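Local coordinates for ribosome-associated protein Y (PSrp-1) (PDB 3KA5) that forms the C-terminal domain of a long hibernation-promoting factor, which probably pairs active 70S ribosomes into translationally inactive 100S dimers in stationary phase, at residues 17-22 against 41-46; 7-12 against 28-33. All blocks are in the same frame, centred on the assembly; numbering follows the deposited sequence.

Interaction 1. Residues 17-22 against 41-46; sequences EAVLEM and NVVYKR
V19 and V43 are the nearest pair across the contact, with CA atoms 6.5 Å apart, where helix 17-22 crosses strand 41-45 at 51° with the axes 8.6 Å apart at closest approach. This is helix-on-sheet packing in the C-terminal domain of a long hibernation-promoting factor. Helix 15-25 lies on one face of a three-stranded antiparallel sheet, and strand 39-45 is the middle strand. No hydrogen bond joins the two segments; the contact is apolar and buried.

V43 points at the helix, and its two methyl groups divide the work. V43 CG2 sits between the backbone N and the carbonyl carbon and meets A18 CB at 3.9 Å. V43 CG1, anti to the carbonyl carbon and beside the backbone N (chi1 -75°), turns to V19 and approaches V19 CG2 at 4.1 Å. The two valine side chains cross obliquely.

M22, modelled as selenomethionine, reaches across one turn further along the helix. Its chain runs straight out from the backbone as far as the selenium, with CG anti to the backbone N and SE anti to CA. M22 SE then lies 4.3 Å from V43 CG2. It also packs on the strand backbone.

F30 and F32 of strand 29-34 and Y51 and L53 of strand 51-55 flank the contact. V42 points away from the helix and packs on V31 of the second subunit, while V19 touches I2 of that subunit.

The last bend of M22, at chi3 (57°), carries M22 CE to 4.1 Å from Y44 C. M22 SE itself rests 3.8 Å from Y44 CA and 3.7 Å from V43 O.

Interaction 2. Residues 7-12 against 28-33; sequences RFAIKP and NFFVFQ
A9 O is gripped by two donors: R7 NE at 2.7 Å, and a water that also accepts from Q33 N across the contact. The R7 bond is nearly straight (169° at the hydrogen), and A9 O lies close to the guanidinium plane. R7 NH2 adds a longer bond to I10 O at 3.2 Å, so the guanidinium is held by the loop's own backbone. The water donates to K11 O as well. A second water accepts from A9 N and donates to V31 O at 2.7 Å.

The loop between strand 2-6 and helix 15-25 thus runs past strand 29-34, an outer strand of the antiparallel sheet within this chain. Residues 7-12 make no direct hydrogen bond to residues 28-33; the two waters bridge instead. The aliphatic part of R7 crosses V31, with R7 CD 3.7 Å from V31 CG1. Q33 CB lies over one face of the guanidinium, offset toward its rim. A9 CB meets F30 CZ at 3.7 Å; that ring also packs against M22 and L25 of the helix. P12 and Q33 lie side by side, with CG to CG at 3.6 Å, and P12 CA makes a CA-H...O contact with Q33 O at 3.1 Å.

Both contacts reach the same sheet. Interaction 1 brings the helix onto its middle strand and is mainly buried and apolar, with no hydrogen bond across it. Interaction 2 lays the loop that leads into that helix along strand 29-34, is only partly buried, and relies on waters and an arginine as well as methyl and ring contacts. Strands 39-45 and 29-34 are neighbours, and the contacts meet there: F30 N lies 2.8 Å from V43 O and N41 N 2.8 Å from F32 O, both probable hydrogen bonds. F30 bridges them, since its ring touches both the loop and the helix. Both contacts border the second subunit; on strand 29-34, F29 stacks on F29 of that subunit.

Interaction 1. Residues 17-22 against 41-46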
loop_
_atom_site.group_PDB
_atom_site.type_symbol
_atom_site.label_atom_id
_atom_site.label_comp_id
_atom_site.label_asym_id
_atom_site.label_seq_id
_atom_site.Cartn_x
_atom_site.Cartn_y
_atom_site.Cartn_z
ATOM N N GLU B 17 -8.388 5.830 -11.860
ATOM C CA GLU B 17 -7.153 6.135 -12.563
ATOM C C GLU B 17 -6.015 5.324 -11.954
ATOM O O GLU B 17 -5.099 4.911 -12.660
ATOM C CB GLU B 17 -6.809 7.624 -12.472
ATOM C CG GLU B 17 -5.617 7.998 -13.355
ATOM C CD GLU B 17 -5.178 9.439 -13.183
ATOM O OE1 GLU B 17 -6.043 10.296 -12.927
ATOM O OE2 GLU B 17 -3.964 9.714 -13.321
ATOM N N ALA B 18 -6.069 5.100 -10.641
ATOM C CA ALA B 18 -5.023 4.329 -9.978
ATOM C C ALA B 18 -5.019 2.882 -10.468
ATOM O O ALA B 18 -3.957 2.291 -10.678
ATOM C CB ALA B 18 -5.208 4.369 -8.451
ATOM N N VAL B 19 -6.204 2.297 -10.636
ATOM C CA VAL B 19 -6.276 0.919 -11.117
ATOM C C VAL B 19 -5.719 0.831 -12.531
ATOM O O VAL B 19 -4.998 -0.108 -12.872
ATOM C CB VAL B 19 -7.730 0.388 -11.119
ATOM C CG1 VAL B 19 -7.794 -0.955 -11.827
ATOM C CG2 VAL B 19 -8.224 0.247 -9.697
ATOM N N LEU B 20 -6.056 1.816 -13.356
ATOM C CA LEU B 20 -5.573 1.853 -14.734
ATOM C C LEU B 20 -4.049 1.969 -14.748
ATOM O O LEU B 20 -3.367 1.236 -15.467
ATOM C CB LEU B 20 -6.210 3.041 -15.465
ATOM C CG LEU B 20 -5.830 3.339 -16.917
ATOM C CD1 LEU B 20 -6.001 2.101 -17.786
ATOM C CD2 LEU B 20 -6.712 4.485 -17.423
ATOM N N GLU B 21 -3.525 2.892 -13.946
ATOM C CA GLU B 21 -2.080 3.104 -13.845
ATOM C C GLU B 21 -1.370 1.848 -13.372
ATOM O O GLU B 21 -0.305 1.484 -13.887
ATOM C CB GLU B 21 -1.776 4.237 -12.863
ATOM C CG GLU B 21 -1.979 5.621 -13.426
ATOM C CD GLU B 21 -1.050 5.902 -14.584
ATOM O OE1 GLU B 21 0.166 5.669 -14.438
ATOM O OE2 GLU B 21 -1.531 6.355 -15.635
HETATM N N MSE B 22 -1.949 1.185 -12.378
HETATM C CA MSE B 22 -1.332 -0.027 -11.865
HETATM C C MSE B 22 -1.184 -1.042 -12.982
HETATM O O MSE B 22 -0.143 -1.683 -13.112
HETATM C CB MSE B 22 -2.160 -0.624 -10.723
HETATM C CG MSE B 22 -1.614 -1.944 -10.212
HETATM SE SE MSE B 22 -2.728 -2.614 -8.771
HETATM C CE MSE B 22 -4.407 -2.670 -9.694
ATOM N N ASN B 41 -4.060 5.865 -0.340
ATOM C CA ASN B 41 -4.803 4.621 -0.485
ATOM C C ASN B 41 -3.913 3.655 -1.260
ATOM O O ASN B 41 -2.895 4.055 -1.829
ATOM C CB ASN B 41 -6.078 4.836 -1.301
ATOM C CG ASN B 41 -7.175 5.558 -0.533
ATOM O OD1 ASN B 41 -7.006 5.970 0.619
ATOM N ND2 ASN B 41 -8.319 5.712 -1.180
ATOM N N VAL B 42 -4.311 2.392 -1.298
ATOM C CA VAL B 42 -3.563 1.380 -2.027
ATOM C C VAL B 42 -4.533 0.486 -2.791
ATOM O O VAL B 42 -5.456 -0.077 -2.203
ATOM C CB VAL B 42 -2.734 0.494 -1.067
ATOM C CG1 VAL B 42 -1.909 -0.513 -1.864
ATOM C CG2 VAL B 42 -1.818 1.371 -0.207
ATOM N N VAL B 43 -4.353 0.383 -4.104
ATOM C CA VAL B 43 -5.204 -0.493 -4.893
ATOM C C VAL B 43 -4.365 -1.719 -5.196
ATOM O O VAL B 43 -3.135 -1.649 -5.224
ATOM C CB VAL B 43 -5.692 0.154 -6.226
ATOM C CG1 VAL B 43 -6.774 1.176 -5.941
ATOM C CG2 VAL B 43 -4.538 0.813 -6.958
ATOM N N TYR B 44 -5.025 -2.851 -5.395
ATOM C CA TYR B 44 -4.318 -4.087 -5.682
ATOM C C TYR B 44 -5.230 -5.034 -6.440
ATOM O O TYR B 44 -6.447 -4.852 -6.465
ATOM C CB TYR B 44 -3.836 -4.729 -4.373
ATOM C CG TYR B 44 -4.959 -5.165 -3.454
ATOM C CD1 TYR B 44 -5.441 -6.473 -3.484
ATOM C CD2 TYR B 44 -5.560 -4.261 -2.582
ATOM C CE1 TYR B 44 -6.499 -6.872 -2.663
ATOM C CE2 TYR B 44 -6.624 -4.651 -1.759
ATOM C CZ TYR B 44 -7.085 -5.954 -1.807
ATOM O OH TYR B 44 -8.137 -6.341 -1.001
ATOM N N LYS B 45 -4.636 -6.035 -7.074
ATOM C CA LYS B 45 -5.405 -7.010 -7.829
ATOM C C LYS B 45 -5.575 -8.249 -6.962
ATOM O O LYS B 45 -4.603 -8.771 -6.423
ATOM C CB LYS B 45 -4.676 -7.367 -9.126
ATOM C CG LYS B 45 -5.524 -8.150 -10.110
ATOM C CD LYS B 45 -4.921 -8.126 -11.504
ATOM C CE LYS B 45 -5.907 -8.669 -12.519
ATOM N NZ LYS B 45 -5.392 -8.544 -13.910
ATOM N N ARG B 46 -6.814 -8.703 -6.814
ATOM C CA ARG B 46 -7.096 -9.883 -6.007
ATOM C C ARG B 46 -7.526 -11.071 -6.860
ATOM O O ARG B 46 -8.268 -10.911 -7.830
ATOM C CB ARG B 46 -8.176 -9.559 -4.966
ATOM C CG ARG B 46 -9.186 -8.514 -5.413
ATOM C CD ARG B 46 -10.194 -8.179 -4.314
ATOM N NE ARG B 46 -11.335 -9.093 -4.298
ATOM C CZ ARG B 46 -12.323 -9.048 -3.407
ATOM N NH1 ARG B 46 -12.319 -8.134 -2.446
ATOM N NH2 ARG B 46 -13.320 -9.915 -3.481
#

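Interaction 2. Residues 7-12 against 28-33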
loop_
_atom_site.group_PDB
_atom_site.type_symbol
_atom_site.label_atom_id
_atom_site.label_comp_id
_atom_site.label_asym_id
_atom_site.label_seq_id
_atom_site.Cartn_x
_atom_site.Cartn_y
_atom_site.Cartn_z
ATOM N N ARG B 7 6.927 7.191 -2.681
ATOM C CA ARG B 7 5.780 6.810 -3.498
ATOM C C ARG B 7 6.001 7.347 -4.911
ATOM O O ARG B 7 6.299 8.530 -5.093
ATOM C CB ARG B 7 4.501 7.414 -2.918
ATOM C CG ARG B 7 3.234 6.963 -3.605
ATOM C CD ARG B 7 2.031 7.697 -3.042
ATOM N NE ARG B 7 2.027 9.111 -3.401
ATOM C CZ ARG B 7 1.920 10.108 -2.528
ATOM N NH1 ARG B 7 1.812 9.854 -1.230
ATOM N NH2 ARG B 7 1.908 11.364 -2.953
ATOM N N PHE B 8 5.843 6.483 -5.907
ATOM C CA PHE B 8 6.069 6.884 -7.291
ATOM C C PHE B 8 5.060 7.896 -7.817
ATOM O O PHE B 8 5.445 8.897 -8.432
ATOM C CB PHE B 8 6.075 5.661 -8.206
ATOM C CG PHE B 8 6.806 5.883 -9.500
ATOM C CD1 PHE B 8 8.193 5.805 -9.548
ATOM C CD2 PHE B 8 6.114 6.211 -10.657
ATOM C CE1 PHE B 8 8.881 6.055 -10.735
ATOM C CE2 PHE B 8 6.792 6.464 -11.850
ATOM C CZ PHE B 8 8.179 6.386 -11.887
ATOM N N ALA B 9 3.774 7.629 -7.596
ATOM C CA ALA B 9 2.712 8.523 -8.056
ATOM C C ALA B 9 2.618 9.712 -7.115
ATOM O O ALA B 9 1.958 9.647 -6.081
ATOM C CB ALA B 9 1.375 7.779 -8.102
ATOM N N ILE B 10 3.268 10.804 -7.497
ATOM C CA ILE B 10 3.313 12.013 -6.686
ATOM C C ILE B 10 2.016 12.809 -6.589
ATOM O O ILE B 10 1.651 13.274 -5.515
ATOM C CB ILE B 10 4.424 12.956 -7.199
ATOM C CG1 ILE B 10 5.772 12.229 -7.160
ATOM C CG2 ILE B 10 4.449 14.226 -6.367
ATOM C CD1 ILE B 10 6.951 13.051 -7.690
ATOM N N LYS B 11 1.327 12.961 -7.711
ATOM C CA LYS B 11 0.095 13.736 -7.755
ATOM C C LYS B 11 -1.160 12.921 -7.461
ATOM O O LYS B 11 -1.255 11.748 -7.830
ATOM C CB LYS B 11 -0.010 14.410 -9.124
ATOM C CG LYS B 11 1.241 15.224 -9.446
ATOM C CD LYS B 11 1.325 15.647 -10.903
ATOM C CE LYS B 11 0.470 16.860 -11.199
ATOM N NZ LYS B 11 0.732 17.363 -12.580
ATOM N N PRO B 12 -2.142 13.539 -6.785
ATOM C CA PRO B 12 -3.407 12.887 -6.429
ATOM C C PRO B 12 -4.171 12.411 -7.656
ATOM O O PRO B 12 -4.122 13.043 -8.713
ATOM C CB PRO B 12 -4.168 13.985 -5.690
ATOM C CG PRO B 12 -3.076 14.808 -5.087
ATOM C CD PRO B 12 -2.087 14.898 -6.222
ATOM N N ASN B 28 1.343 -5.169 -9.102
ATOM C CA ASN B 28 0.335 -5.960 -8.387
ATOM C C ASN B 28 -0.381 -5.141 -7.316
ATOM O O ASN B 28 -1.421 -5.545 -6.803
ATOM C CB ASN B 28 0.991 -7.191 -7.748
ATOM C CG ASN B 28 1.450 -8.212 -8.780
ATOM O OD1 ASN B 28 2.211 -9.129 -8.467
ATOM N ND2 ASN B 28 0.977 -8.064 -10.012
ATOM N N PHE B 29 0.200 -4.005 -6.953
ATOM C CA PHE B 29 -0.422 -3.104 -5.996
ATOM C C PHE B 29 0.099 -1.722 -6.361
ATOM O O PHE B 29 1.134 -1.612 -7.013
ATOM C CB PHE B 29 -0.086 -3.496 -4.551
ATOM C CG PHE B 29 1.323 -3.213 -4.144
ATOM C CD1 PHE B 29 1.685 -1.955 -3.672
ATOM C CD2 PHE B 29 2.282 -4.211 -4.200
ATOM C CE1 PHE B 29 2.995 -1.700 -3.254
ATOM C CE2 PHE B 29 3.593 -3.966 -3.785
ATOM C CZ PHE B 29 3.946 -2.709 -3.312
ATOM N N PHE B 30 -0.614 -0.678 -5.966
ATOM C CA PHE B 30 -0.211 0.677 -6.345
ATOM C C PHE B 30 -0.626 1.656 -5.251
ATOM O O PHE B 30 -1.799 1.727 -4.879
ATOM C CB PHE B 30 -0.896 1.012 -7.685
ATOM C CG PHE B 30 -0.427 2.290 -8.331
ATOM C CD1 PHE B 30 0.791 2.346 -9.005
ATOM C CD2 PHE B 30 -1.234 3.419 -8.318
ATOM C CE1 PHE B 30 1.183 3.510 -9.667
ATOM C CE2 PHE B 30 -0.850 4.580 -8.973
ATOM C CZ PHE B 30 0.358 4.627 -9.648
ATOM N N VAL B 31 0.349 2.392 -4.717
ATOM C CA VAL B 31 0.100 3.364 -3.658
ATOM C C VAL B 31 -0.148 4.723 -4.293
ATOM O O VAL B 31 0.598 5.143 -5.177
ATOM C CB VAL B 31 1.325 3.478 -2.715
ATOM C CG1 VAL B 31 1.015 4.423 -1.566
ATOM C CG2 VAL B 31 1.708 2.097 -2.198
ATOM N N PHE B 32 -1.187 5.420 -3.851
ATOM C CA PHE B 32 -1.484 6.726 -4.423
ATOM C C PHE B 32 -2.228 7.639 -3.461
ATOM O O PHE B 32 -2.810 7.190 -2.472
ATOM C CB PHE B 32 -2.311 6.561 -5.705
ATOM C CG PHE B 32 -3.735 6.117 -5.465
ATOM C CD1 PHE B 32 -4.790 6.992 -5.672
ATOM C CD2 PHE B 32 -4.015 4.819 -5.037
ATOM C CE1 PHE B 32 -6.111 6.591 -5.454
ATOM C CE2 PHE B 32 -5.333 4.406 -4.816
ATOM C CZ PHE B 32 -6.381 5.295 -5.027
ATOM N N GLN B 33 -2.194 8.929 -3.762
ATOM C CA GLN B 33 -2.891 9.925 -2.962
ATOM C C GLN B 33 -4.270 10.024 -3.599
ATOM O O GLN B 33 -4.386 10.458 -4.741
ATOM C CB GLN B 33 -2.167 11.269 -3.069
ATOM C CG GLN B 33 -2.887 12.434 -2.421
ATOM C CD GLN B 33 -2.694 12.475 -0.925
ATOM O OE1 GLN B 33 -3.093 11.558 -0.210
ATOM N NE2 GLN B 33 -2.075 13.546 -0.440
HETATM O O HOH W 1 2.800 5.052 -6.766
HETATM O O HOH W 2 -0.801 9.586 -6.107
#